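Local coordinates for threonine--tRNA ligase catalytic subunit (Aeropyrum pernix, PDB 3A32), which probably attaches threonine to tRNA(Thr) in two steps, activating the amino acid with ATP, as a homodimeric zinc-binding class II synthetase that lacks an editing domain, at residues K186-R191 against A312-I317; V204-S209 against E234-I239; G350-E355 against E407-V412; L428-G433 against A443-E448. All coordinates share one frame; numbering follows the deposited sequence.

Overall arrangement
Contacts 1 and 2 belong to the class II catalytic core and are buried; contacts 3 and 4 belong to the C-terminal anticodon-binding part, where contact 3 is partly buried and contact 4 lies near the surface. Contacts 1 and 2 each bring a helix onto a strand of the same mixed sheet, their centres about 18 Å apart, and both join by apolar carbons alone, although a strand arginine in contact 2 holds a sulfate. Contact 3 adds glutamate and arginine side chains around a valine pair, whereas contact 4 rests on one valine. Contacts 3 and 4 touch through Tyr432, whose OH probably hydrogen-bonds to Glu407 O (3.0 Å). About 60 Å separates the centres of contacts 2 and 3.

Contact 1 of 4, residues K186-R191 against A312-I317; sequences KLVLER and ALLGSI
In the class II catalytic core, the last turns of helix 174-191 lie against the corner near the end of strand 306-316, and Val188 meets Leu313 and Leu314 there. The two methyls of the valine divide the work. With CG1 anti to the backbone N (chi1 169°), Val188 turns CG1 to Leu314, whose CD2 lies 3.8 Å away, while CG2 goes to Leu313, reaching its CD1 at 3.8 Å. In both pairs the side chains cross at about a right angle. Leu189 contributes more loosely, its CD2 standing 4.4 Å from Leu314 CD2. No hydrogen bond spans the segments, and all four touching residues are buried, so the join is van der Waals packing within 147 Å² of buried surface. The helix keeps its charges apart from this side: Lys186 NZ bridges Glu190 OE1 at 2.9 Å, approaching on the syn side but 35° out of the carboxylate plane. The corner itself is held by Asp163 of strand 159-170, whose carboxylate accepts bonds from the backbone N of Leu313, Leu314 and Gly315. Phe62 of helix 48-65 packs on both Val188 and Leu313, and Val181 and Met185, earlier in helix 174-191, also touch Leu313.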
loop_
_atom_site.group_PDB
_atom_site.type_symbol
_atom_site.label_atom_id
_atom_site.label_comp_id
_atom_site.label_asym_id
_atom_site.label_seq_id
_atom_site.Cartn_x
_atom_site.Cartn_y
_atom_site.Cartn_z
ATOM N N LYS A 186 8.983 15.215 -13.295
ATOM C CA LYS A 186 10.240 15.829 -12.900
ATOM C C LYS A 186 10.485 15.850 -11.368
ATOM O O LYS A 186 11.593 15.519 -10.894
ATOM C CB LYS A 186 10.284 17.230 -13.493
ATOM C CG LYS A 186 11.494 18.063 -13.104
ATOM C CD LYS A 186 11.605 19.173 -14.070
ATOM C CE LYS A 186 12.952 19.904 -13.991
ATOM N NZ LYS A 186 13.270 20.450 -12.613
ATOM N N LEU A 187 9.465 16.275 -10.606
ATOM C CA LEU A 187 9.487 16.223 -9.129
ATOM C C LEU A 187 9.774 14.810 -8.561
ATOM O O LEU A 187 10.592 14.680 -7.632
ATOM C CB LEU A 187 8.157 16.749 -8.547
ATOM C CG LEU A 187 7.786 18.240 -8.669
ATOM C CD1 LEU A 187 6.300 18.462 -8.340
ATOM C CD2 LEU A 187 8.673 19.097 -7.784
ATOM N N VAL A 188 9.070 13.782 -9.055
ATOM C CA VAL A 188 9.353 12.403 -8.694
ATOM C C VAL A 188 10.797 11.904 -9.085
ATOM O O VAL A 188 11.546 11.389 -8.226
ATOM C CB VAL A 188 8.265 11.456 -9.223
ATOM C CG1 VAL A 188 8.676 10.030 -9.093
ATOM C CG2 VAL A 188 6.963 11.652 -8.447
ATOM N N LEU A 189 11.212 12.100 -10.341
ATOM C CA LEU A 189 12.591 11.781 -10.697
ATOM C C LEU A 189 13.636 12.432 -9.810
ATOM O O LEU A 189 14.548 11.754 -9.329
ATOM C CB LEU A 189 12.910 12.144 -12.132
ATOM C CG LEU A 189 12.235 11.319 -13.223
ATOM C CD1 LEU A 189 13.093 11.558 -14.395
ATOM C CD2 LEU A 189 12.165 9.855 -12.917
ATOM N N GLU A 190 13.502 13.739 -9.600
ATOM C CA GLU A 190 14.524 14.523 -8.912
ATOM C C GLU A 190 14.525 14.297 -7.417
ATOM O O GLU A 190 15.573 14.211 -6.791
ATOM C CB GLU A 190 14.403 16.032 -9.261
ATOM C CG GLU A 190 14.790 16.310 -10.710
ATOM C CD GLU A 190 14.809 17.793 -11.090
ATOM O OE1 GLU A 190 14.051 18.575 -10.487
ATOM O OE2 GLU A 190 15.593 18.181 -12.012
ATOM N N ARG A 191 13.340 14.187 -6.840
ATOM C CA ARG A 191 13.224 14.193 -5.382
ATOM C C ARG A 191 13.182 12.842 -4.755
ATOM O O ARG A 191 13.710 12.676 -3.633
ATOM C CB ARG A 191 12.046 15.062 -4.931
ATOM C CG ARG A 191 12.369 16.513 -5.293
ATOM C CD ARG A 191 11.375 17.496 -4.847
ATOM N NE ARG A 191 11.761 18.781 -5.426
ATOM C CZ ARG A 191 11.145 19.936 -5.156
ATOM N NH1 ARG A 191 10.097 19.965 -4.318
ATOM N NH2 ARG A 191 11.580 21.051 -5.738
ATOM N N ALA A 312 1.269 7.791 -16.862
ATOM C CA ALA A 312 2.101 7.336 -15.750
ATOM C C ALA A 312 3.343 8.202 -15.772
ATOM O O ALA A 312 3.694 8.682 -16.828
ATOM C CB ALA A 312 2.453 5.847 -15.904
ATOM N N LEU A 313 4.042 8.347 -14.649
ATOM C CA LEU A 313 5.320 9.064 -14.594
ATOM C C LEU A 313 6.475 8.110 -14.757
ATOM O O LEU A 313 7.356 8.379 -15.530
ATOM C CB LEU A 313 5.490 9.878 -13.295
ATOM C CG LEU A 313 4.304 10.747 -12.809
ATOM C CD1 LEU A 313 4.668 11.453 -11.507
ATOM C CD2 LEU A 313 3.821 11.790 -13.836
ATOM N N LEU A 314 6.475 7.005 -14.010
ATOM C CA LEU A 314 7.519 5.984 -14.055
ATOM C C LEU A 314 7.148 4.944 -15.103
ATOM O O LEU A 314 7.996 4.527 -15.876
ATOM C CB LEU A 314 7.643 5.305 -12.678
ATOM C CG LEU A 314 7.818 6.198 -11.436
ATOM C CD1 LEU A 314 7.975 5.389 -10.104
ATOM C CD2 LEU A 314 8.979 7.169 -11.647
ATOM N N GLY A 315 5.871 4.526 -15.121
ATOM C CA GLY A 315 5.420 3.472 -16.050
ATOM C C GLY A 315 5.262 2.175 -15.291
ATOM O O GLY A 315 4.600 2.157 -14.275
ATOM N N SER A 316 5.894 1.094 -15.743
ATOM C CA SER A 316 6.036 -0.073 -14.903
ATOM C C SER A 316 7.065 0.265 -13.826
ATOM O O SER A 316 8.181 0.672 -14.125
ATOM C CB SER A 316 6.481 -1.263 -15.726
ATOM O OG SER A 316 6.905 -2.338 -14.901
ATOM N N ILE A 317 6.667 0.080 -12.562
ATOM C CA ILE A 317 7.528 0.309 -11.392
ATOM C C ILE A 317 8.652 -0.718 -11.318
ATOM O O ILE A 317 9.794 -0.352 -11.085
ATOM C CB ILE A 317 6.693 0.313 -10.090
ATOM C CG1 ILE A 317 5.905 1.637 -10.038
ATOM C CG2 ILE A 317 7.633 0.184 -8.818
ATOM C CD1 ILE A 317 4.558 1.496 -9.435
#

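Contact 2 of 4, residues V204-S209 against E234-I239; sequences VRLSMS and EAASRI. With SO4 (sulfate ion), chain C.
Apolar contacts between strand 202-207 and helix 222-243, in which Val204 meets Ile239 and Leu206 meets Ala236, make up the whole join between these segments. The CD1 methyl of Leu206 lies 4.3 Å from Ala236 CB, and Val204 CG2 stands 4.4 Å from Ile239 CD1. These are relaxed van der Waals distances, and the small alanine lets the helix backbone come near the strand, with Val204 CA and Ala236 CA 7.4 Å apart. The elements belong to a beta-alpha-beta unit completed by strand 246-250, whose Ile247 touches both Val204 and Ala236.

Polar contacts involve Arg205, whose side chain makes no contact with the helix segment. Its chain bends at chi3 (-78°), and NH2 donates to sulfate O4 over 3.0 Å, the N-H...O angle being 151°. The oxygen sits at the guanidinium edge, in its plane. Lys203 NZ also bonds to this ion, probably a guest from the crystallisation liquor, and Arg205 NH2 forms a salt bridge with Glu275.

The strand thus separates two chemistries: uncharged, buried carbons meet the helix without any hydrogen bond across, whereas in the crystal the arginine's charge is probably offset by the sulfate as well as by Glu275.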
loop_
_atom_site.group_PDB
_atom_site.type_symbol
_atom_site.label_atom_id
_atom_site.label_comp_id
_atom_site.label_asym_id
_atom_site.label_seq_id
_atom_site.Cartn_x
_atom_site.Cartn_y
_atom_site.Cartn_z
ATOM N N VAL A 204 11.579 14.875 -24.652
ATOM C CA VAL A 204 10.152 14.653 -24.726
ATOM C C VAL A 204 9.806 14.289 -26.176
ATOM O O VAL A 204 10.087 15.057 -27.085
ATOM C CB VAL A 204 9.339 15.903 -24.247
ATOM C CG1 VAL A 204 7.950 15.914 -24.854
ATOM C CG2 VAL A 204 9.239 15.933 -22.702
ATOM N N ARG A 205 9.185 13.130 -26.382
ATOM C CA ARG A 205 8.834 12.675 -27.722
ATOM C C ARG A 205 7.317 12.647 -27.919
ATOM O O ARG A 205 6.606 11.949 -27.200
ATOM C CB ARG A 205 9.412 11.270 -27.966
ATOM C CG ARG A 205 9.098 10.643 -29.332
ATOM C CD ARG A 205 9.673 9.200 -29.396
ATOM N NE ARG A 205 11.096 9.286 -29.647
ATOM C CZ ARG A 205 12.045 8.668 -28.953
ATOM N NH1 ARG A 205 11.744 7.835 -27.954
ATOM N NH2 ARG A 205 13.317 8.882 -29.289
ATOM N N LEU A 206 6.829 13.332 -28.944
ATOM C CA LEU A 206 5.399 13.295 -29.258
ATOM C C LEU A 206 5.130 12.344 -30.393
ATOM O O LEU A 206 5.875 12.337 -31.387
ATOM C CB LEU A 206 4.883 14.682 -29.626
ATOM C CG LEU A 206 5.267 15.914 -28.779
ATOM C CD1 LEU A 206 4.518 17.195 -29.257
ATOM C CD2 LEU A 206 5.072 15.736 -27.246
ATOM N N SER A 207 4.092 11.516 -30.255
ATOM C CA SER A 207 3.682 10.645 -31.360
ATOM C C SER A 207 2.263 11.003 -31.864
ATOM O O SER A 207 1.283 10.934 -31.126
ATOM C CB SER A 207 3.817 9.182 -30.964
ATOM O OG SER A 207 5.147 8.895 -30.543
ATOM N N MET A 208 2.175 11.407 -33.120
ATOM C CA MET A 208 0.978 12.061 -33.654
ATOM C C MET A 208 0.329 11.216 -34.743
ATOM O O MET A 208 0.895 10.222 -35.148
ATOM C CB MET A 208 1.350 13.437 -34.227
ATOM C CG MET A 208 2.245 14.272 -33.364
ATOM S SD MET A 208 1.465 14.676 -31.771
ATOM C CE MET A 208 1.863 16.426 -31.639
ATOM N N SER A 209 -0.868 11.620 -35.201
ATOM C CA SER A 209 -1.516 11.011 -36.361
ATOM C C SER A 209 -0.766 11.306 -37.634
ATOM O O SER A 209 0.088 12.190 -37.689
ATOM C CB SER A 209 -2.938 11.532 -36.579
ATOM O OG SER A 209 -2.910 12.915 -36.859
ATOM N N GLU A 234 1.638 22.749 -27.454
ATOM C CA GLU A 234 1.741 23.890 -26.547
ATOM C C GLU A 234 2.406 23.537 -25.234
ATOM O O GLU A 234 3.264 24.263 -24.772
ATOM C CB GLU A 234 0.369 24.499 -26.262
ATOM C CG GLU A 234 -0.254 25.155 -27.463
ATOM C CD GLU A 234 0.462 26.498 -27.894
ATOM O OE1 GLU A 234 1.486 26.921 -27.255
ATOM O OE2 GLU A 234 -0.034 27.106 -28.884
ATOM N N ALA A 235 1.994 22.417 -24.643
ATOM C CA ALA A 235 2.585 21.948 -23.390
ATOM C C ALA A 235 4.094 21.703 -23.544
ATOM O O ALA A 235 4.887 22.207 -22.737
ATOM C CB ALA A 235 1.849 20.684 -22.837
ATOM N N ALA A 236 4.464 20.985 -24.605
ATOM C CA ALA A 236 5.853 20.702 -24.950
ATOM C C ALA A 236 6.617 21.985 -25.247
ATOM O O ALA A 236 7.816 22.085 -24.976
ATOM C CB ALA A 236 5.924 19.780 -26.170
ATOM N N SER A 237 5.929 22.964 -25.810
ATOM C CA SER A 237 6.583 24.239 -26.091
ATOM C C SER A 237 6.861 24.978 -24.788
ATOM O O SER A 237 7.912 25.601 -24.645
ATOM C CB SER A 237 5.764 25.070 -27.094
ATOM O OG SER A 237 6.203 26.413 -27.108
ATOM N N ARG A 238 5.953 24.880 -23.818
ATOM C CA ARG A 238 6.240 25.400 -22.465
ATOM C C ARG A 238 7.356 24.658 -21.753
ATOM O O ARG A 238 8.176 25.272 -21.061
ATOM C CB ARG A 238 4.994 25.426 -21.590
ATOM C CG ARG A 238 4.017 26.448 -22.076
ATOM C CD ARG A 238 2.660 26.296 -21.427
ATOM N NE ARG A 238 1.679 26.958 -22.284
ATOM C CZ ARG A 238 0.419 27.214 -21.932
ATOM N NH1 ARG A 238 -0.047 26.824 -20.724
ATOM N NH2 ARG A 238 -0.377 27.838 -22.806
ATOM N N ILE A 239 7.421 23.343 -21.949
ATOM C CA ILE A 239 8.480 22.567 -21.340
ATOM C C ILE A 239 9.823 23.023 -21.920
ATOM O O ILE A 239 10.766 23.265 -21.168
ATOM C CB ILE A 239 8.271 21.045 -21.581
ATOM C CG1 ILE A 239 7.033 20.548 -20.832
ATOM C CG2 ILE A 239 9.535 20.274 -21.210
ATOM C CD1 ILE A 239 6.561 19.191 -21.292
HETATM S S SO4 C . 15.673 11.641 -31.841
HETATM O O1 SO4 C . 16.031 12.598 -30.790
HETATM O O2 SO4 C . 14.822 12.296 -32.830
HETATM O O3 SO4 C . 16.923 11.233 -32.480
HETATM O O4 SO4 C . 14.939 10.475 -31.312
#

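Contact 3 of 4, residues G350-E355 against E407-V412; sequences GEVDRE and EVREKV
Val352 and Val408 form the packed centre of this contact, with Val352 CG2 4.3 Å from Val408 CG1 and Val408 buried. Val408 has CG1 anti to its backbone N (chi1 163°), which directs that methyl toward the 350-355 segment. Glu355 covers the same methyl at the margin: its OE1 comes within 3.4 Å of Val408 CG1, and its CB and CD both lie 4.0 Å from that atom, so the aliphatic base and the carboxylate share the contact. The glutamate chain is extended beyond CG and runs at a slant to the valine. Within the anticodon-binding domain, this joins the turn and first residues leading into helix 353-369 to the short helix 405-410. Val408 also packs on Ile356 and Leu359 farther along helix 353-369, giving it a buried apolar setting. A type I turn from Gly350 to Asp353 presents Val352 to its partners.

The outer side is open to solvent: Arg409 and Glu355 are exposed, and the arginine makes no hydrogen bond or salt bridge across the contact. Its NH2 lies 4.2 Å from Val352 CB, with the guanidinium oblique to it. Glu355 OE2 and Arg409 NE stay 6.8 Å apart, too far for a salt bridge, though their opposite charges may attract weakly.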
loop_
_atom_site.group_PDB
_atom_site.type_symbol
_atom_site.label_atom_id
_atom_site.label_comp_id
_atom_site.label_asym_id
_atom_site.label_seq_id
_atom_site.Cartn_x
_atom_site.Cartn_y
_atom_site.Cartn_z
ATOM N N GLY A 350 40.688 -5.580 22.873
ATOM C CA GLY A 350 40.929 -5.006 24.183
ATOM C C GLY A 350 39.654 -4.594 24.855
ATOM O O GLY A 350 38.586 -4.764 24.312
ATOM N N GLU A 351 39.780 -4.013 26.039
ATOM C CA GLU A 351 38.657 -3.666 26.906
ATOM C C GLU A 351 37.749 -2.552 26.402
ATOM O O GLU A 351 36.625 -2.359 26.905
ATOM C CB GLU A 351 39.224 -3.215 28.221
ATOM C CG GLU A 351 40.165 -4.228 28.793
ATOM C CD GLU A 351 39.593 -4.869 30.020
ATOM O OE1 GLU A 351 40.052 -4.423 31.118
ATOM O OE2 GLU A 351 38.686 -5.761 29.873
ATOM N N VAL A 352 38.242 -1.787 25.443
ATOM C CA VAL A 352 37.427 -0.731 24.839
ATOM C C VAL A 352 36.259 -1.387 24.039
ATOM O O VAL A 352 35.266 -0.737 23.768
ATOM C CB VAL A 352 38.310 0.251 24.016
ATOM C CG1 VAL A 352 38.886 -0.440 22.799
ATOM C CG2 VAL A 352 37.569 1.533 23.646
ATOM N N ASP A 353 36.378 -2.673 23.708
ATOM C CA ASP A 353 35.356 -3.395 22.928
ATOM C C ASP A 353 33.978 -3.398 23.582
ATOM O O ASP A 353 32.956 -3.572 22.922
ATOM C CB ASP A 353 35.795 -4.828 22.610
ATOM C CG ASP A 353 36.866 -4.880 21.536
ATOM O OD1 ASP A 353 37.333 -3.784 21.124
ATOM O OD2 ASP A 353 37.248 -6.017 21.115
ATOM N N ARG A 354 33.977 -3.173 24.886
ATOM C CA ARG A 354 32.770 -3.191 25.667
ATOM C C ARG A 354 31.990 -1.889 25.428
ATOM O O ARG A 354 30.777 -1.913 25.226
ATOM C CB ARG A 354 33.132 -3.381 27.141
ATOM C CG ARG A 354 31.953 -3.409 28.061
ATOM C CD ARG A 354 32.429 -3.291 29.487
ATOM N NE ARG A 354 33.010 -1.982 29.845
ATOM C CZ ARG A 354 34.321 -1.729 29.966
ATOM N NH1 ARG A 354 35.232 -2.680 29.712
ATOM N NH2 ARG A 354 34.739 -0.519 30.334
ATOM N N GLU A 355 32.700 -0.765 25.429
ATOM C CA GLU A 355 32.092 0.517 25.134
ATOM C C GLU A 355 31.693 0.598 23.651
ATOM O O GLU A 355 30.706 1.195 23.314
ATOM C CB GLU A 355 33.087 1.615 25.420
ATOM C CG GLU A 355 33.380 1.868 26.859
ATOM C CD GLU A 355 34.415 2.948 26.983
ATOM O OE1 GLU A 355 34.079 4.124 26.653
ATOM O OE2 GLU A 355 35.559 2.602 27.377
ATOM N N GLU A 407 36.447 6.389 17.679
ATOM C CA GLU A 407 35.119 7.009 17.758
ATOM C C GLU A 407 34.630 7.103 19.189
ATOM O O GLU A 407 34.087 8.109 19.607
ATOM C CB GLU A 407 34.071 6.218 16.926
ATOM C CG GLU A 407 34.246 6.345 15.409
ATOM C CD GLU A 407 35.523 5.704 14.909
ATOM O OE1 GLU A 407 35.922 4.618 15.403
ATOM O OE2 GLU A 407 36.146 6.302 14.040
ATOM N N VAL A 408 34.779 6.023 19.921
ATOM C CA VAL A 408 34.467 6.054 21.335
ATOM C C VAL A 408 35.350 7.103 22.132
ATOM O O VAL A 408 34.830 7.893 22.925
ATOM C CB VAL A 408 34.645 4.657 21.891
ATOM C CG1 VAL A 408 34.731 4.690 23.373
ATOM C CG2 VAL A 408 33.496 3.715 21.382
ATOM N N ARG A 409 36.665 7.113 21.924
ATOM C CA ARG A 409 37.536 7.973 22.729
ATOM C C ARG A 409 37.420 9.438 22.354
ATOM O O ARG A 409 37.528 10.331 23.217
ATOM C CB ARG A 409 38.975 7.522 22.578
ATOM C CG ARG A 409 39.299 6.240 23.283
ATOM C CD ARG A 409 40.495 5.564 22.604
ATOM N NE ARG A 409 40.812 4.356 23.364
ATOM C CZ ARG A 409 41.734 3.450 23.019
ATOM N NH1 ARG A 409 42.468 3.609 21.920
ATOM N NH2 ARG A 409 41.922 2.388 23.799
ATOM N N GLU A 410 37.192 9.702 21.066
ATOM C CA GLU A 410 37.110 11.096 20.591
ATOM C C GLU A 410 35.709 11.623 20.583
ATOM O O GLU A 410 35.506 12.836 20.396
ATOM C CB GLU A 410 37.687 11.219 19.194
ATOM C CG GLU A 410 39.136 10.879 19.219
ATOM C CD GLU A 410 39.777 10.892 17.871
ATOM O OE1 GLU A 410 39.092 11.247 16.870
ATOM O OE2 GLU A 410 40.978 10.525 17.836
ATOM N N LYS A 411 34.731 10.721 20.719
ATOM C CA LYS A 411 33.305 11.129 20.773
ATOM C C LYS A 411 32.857 11.755 19.475
ATOM O O LYS A 411 32.122 12.741 19.461
ATOM C CB LYS A 411 32.999 12.050 21.972
ATOM C CG LYS A 411 33.187 11.355 23.340
ATOM C CD LYS A 411 31.947 10.625 23.895
ATOM C CE LYS A 411 32.340 9.701 25.070
ATOM N NZ LYS A 411 33.054 10.403 26.266
ATOM N N VAL A 412 33.304 11.164 18.380
ATOM C CA VAL A 412 32.956 11.621 17.039
ATOM C C VAL A 412 32.722 10.365 16.211
ATOM O O VAL A 412 33.619 9.481 16.143
ATOM C CB VAL A 412 34.100 12.482 16.405
ATOM C CG1 VAL A 412 33.762 12.867 14.938
ATOM C CG2 VAL A 412 34.324 13.736 17.256
#

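Contact 4 of 4, residues L428-G433 against A443-E448; sequences LAIAYG and AAVAEE
Apolar strand-on-helix packing near the surface of the C-terminal region joins Leu428 and Ile430 of edge strand 424-431 to Val445 of helix 435-457. The evidence is a single methyl with two neighbours: Val445 CG2 lies 3.9 Å from Ile430 CD1 and 4.1 Å from Leu428 CD1. The approaches differ. Leu428 and Val445 reach toward each other tip to tip, whereas the Ile430 side chain runs at a slant to the valine. Leu428 and Ile430 stand two residues apart in the strand and direct their CB atoms to the helix side, so that both reach the same methyl from the strand side. Ile430 keeps CG1 anti to its carbonyl carbon (chi1 -60°), and a further turn at chi2 (-54°) brings CD1 to the valine. In Val445, CG2 is likewise the branch anti to the carbonyl carbon, and it alone makes both contacts.

The interface is slight. It buries 92 Å², the nearest CA pair, Ile430 and Val445, is 9.3 Å apart, and no hydrogen bond crosses it. All three touching residues are partly exposed, and strand 424-431 is outermost in its sheet within this chain.

Along one edge the strand pairs antiparallel with strand 412-419, Leu428 bonding through its backbone to Val415 and Ile430 to Leu413. Asn441, a turn earlier in helix 435-457, touches Ile430, and Asp437 accepts a bond from Gly433 N where the strand passes into the helix. Val417 and Val415 of strand 412-419 touch Leu428 and Ile430 respectively.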
loop_
_atom_site.group_PDB
_atom_site.type_symbol
_atom_site.label_atom_id
_atom_site.label_comp_id
_atom_site.label_asym_id
_atom_site.label_seq_id
_atom_site.Cartn_x
_atom_site.Cartn_y
_atom_site.Cartn_z
ATOM N N LEU A 428 31.375 12.027 6.991
ATOM C CA LEU A 428 30.943 13.108 7.889
ATOM C C LEU A 428 31.477 12.788 9.254
ATOM O O LEU A 428 31.647 11.633 9.607
ATOM C CB LEU A 428 29.414 13.226 8.006
ATOM C CG LEU A 428 28.523 13.163 6.775
ATOM C CD1 LEU A 428 27.071 13.030 7.238
ATOM C CD2 LEU A 428 28.705 14.376 5.852
ATOM N N ALA A 429 31.721 13.821 10.033
ATOM C CA ALA A 429 32.204 13.668 11.413
ATOM C C ALA A 429 31.055 14.109 12.320
ATOM O O ALA A 429 30.713 15.282 12.367
ATOM C CB ALA A 429 33.407 14.534 11.635
ATOM N N ILE A 430 30.424 13.149 12.985
ATOM C CA ILE A 430 29.248 13.405 13.800
ATOM C C ILE A 430 29.592 13.327 15.298
ATOM O O ILE A 430 29.770 12.228 15.848
ATOM C CB ILE A 430 28.048 12.427 13.462
ATOM C CG1 ILE A 430 27.591 12.527 11.997
ATOM C CG2 ILE A 430 26.879 12.754 14.332
ATOM C CD1 ILE A 430 27.240 13.886 11.513
ATOM N N ALA A 431 29.681 14.484 15.955
ATOM C CA ALA A 431 30.025 14.528 17.386
ATOM C C ALA A 431 28.827 14.024 18.189
ATOM O O ALA A 431 27.674 14.158 17.766
ATOM C CB ALA A 431 30.450 15.961 17.842
ATOM N N TYR A 432 29.096 13.419 19.336
ATOM C CA TYR A 432 28.016 13.004 20.231
ATOM C C TYR A 432 28.517 13.099 21.664
ATOM O O TYR A 432 29.740 13.107 21.895
ATOM C CB TYR A 432 27.549 11.559 19.900
ATOM C CG TYR A 432 28.579 10.492 20.242
ATOM C CD1 TYR A 432 28.507 9.765 21.427
ATOM C CD2 TYR A 432 29.655 10.244 19.387
ATOM C CE1 TYR A 432 29.481 8.785 21.736
ATOM C CE2 TYR A 432 30.601 9.312 19.671
ATOM C CZ TYR A 432 30.521 8.587 20.837
ATOM O OH TYR A 432 31.504 7.676 21.076
ATOM N N GLY A 433 27.582 13.134 22.616
ATOM C CA GLY A 433 27.875 13.115 24.052
ATOM C C GLY A 433 27.621 11.721 24.593
ATOM O O GLY A 433 28.429 11.189 25.319
ATOM N N ALA A 443 19.751 10.645 13.284
ATOM C CA ALA A 443 18.389 10.883 12.769
ATOM C C ALA A 443 18.283 12.221 12.048
ATOM O O ALA A 443 17.583 12.314 11.023
ATOM C CB ALA A 443 17.327 10.748 13.859
ATOM N N ALA A 444 19.013 13.242 12.529
ATOM C CA ALA A 444 19.078 14.537 11.795
ATOM C C ALA A 444 19.684 14.432 10.389
ATOM O O ALA A 444 19.226 15.110 9.460
ATOM C CB ALA A 444 19.869 15.626 12.636
ATOM N N VAL A 445 20.747 13.645 10.244
ATOM C CA VAL A 445 21.354 13.399 8.943
ATOM C C VAL A 445 20.323 12.718 8.020
ATOM O O VAL A 445 20.202 13.084 6.842
ATOM C CB VAL A 445 22.619 12.519 9.084
ATOM C CG1 VAL A 445 22.976 11.842 7.772
ATOM C CG2 VAL A 445 23.827 13.341 9.649
ATOM N N ALA A 446 19.567 11.755 8.570
ATOM C CA ALA A 446 18.535 11.035 7.842
ATOM C C ALA A 446 17.391 11.933 7.386
ATOM O O ALA A 446 16.892 11.771 6.288
ATOM C CB ALA A 446 17.982 9.877 8.687
ATOM N N GLU A 447 16.969 12.857 8.242
ATOM C CA GLU A 447 15.921 13.780 7.937
ATOM C C GLU A 447 16.306 14.714 6.792
ATOM O O GLU A 447 15.456 15.062 5.969
ATOM C CB GLU A 447 15.479 14.511 9.222
ATOM C CG GLU A 447 15.108 13.407 10.266
ATOM C CD GLU A 447 14.374 13.845 11.546
ATOM O OE1 GLU A 447 14.510 15.041 11.958
ATOM O OE2 GLU A 447 13.673 12.952 12.144
ATOM N N GLU A 448 17.573 15.120 6.754
ATOM C CA GLU A 448 18.120 15.873 5.623
ATOM C C GLU A 448 18.057 15.005 4.347
ATOM O O GLU A 448 17.615 15.455 3.301
ATOM C CB GLU A 448 19.571 16.343 5.917
ATOM C CG GLU A 448 20.094 17.470 4.971
ATOM C CD GLU A 448 19.155 18.716 4.947
ATOM O OE1 GLU A 448 18.820 19.237 6.068
ATOM O OE2 GLU A 448 18.734 19.154 3.829
#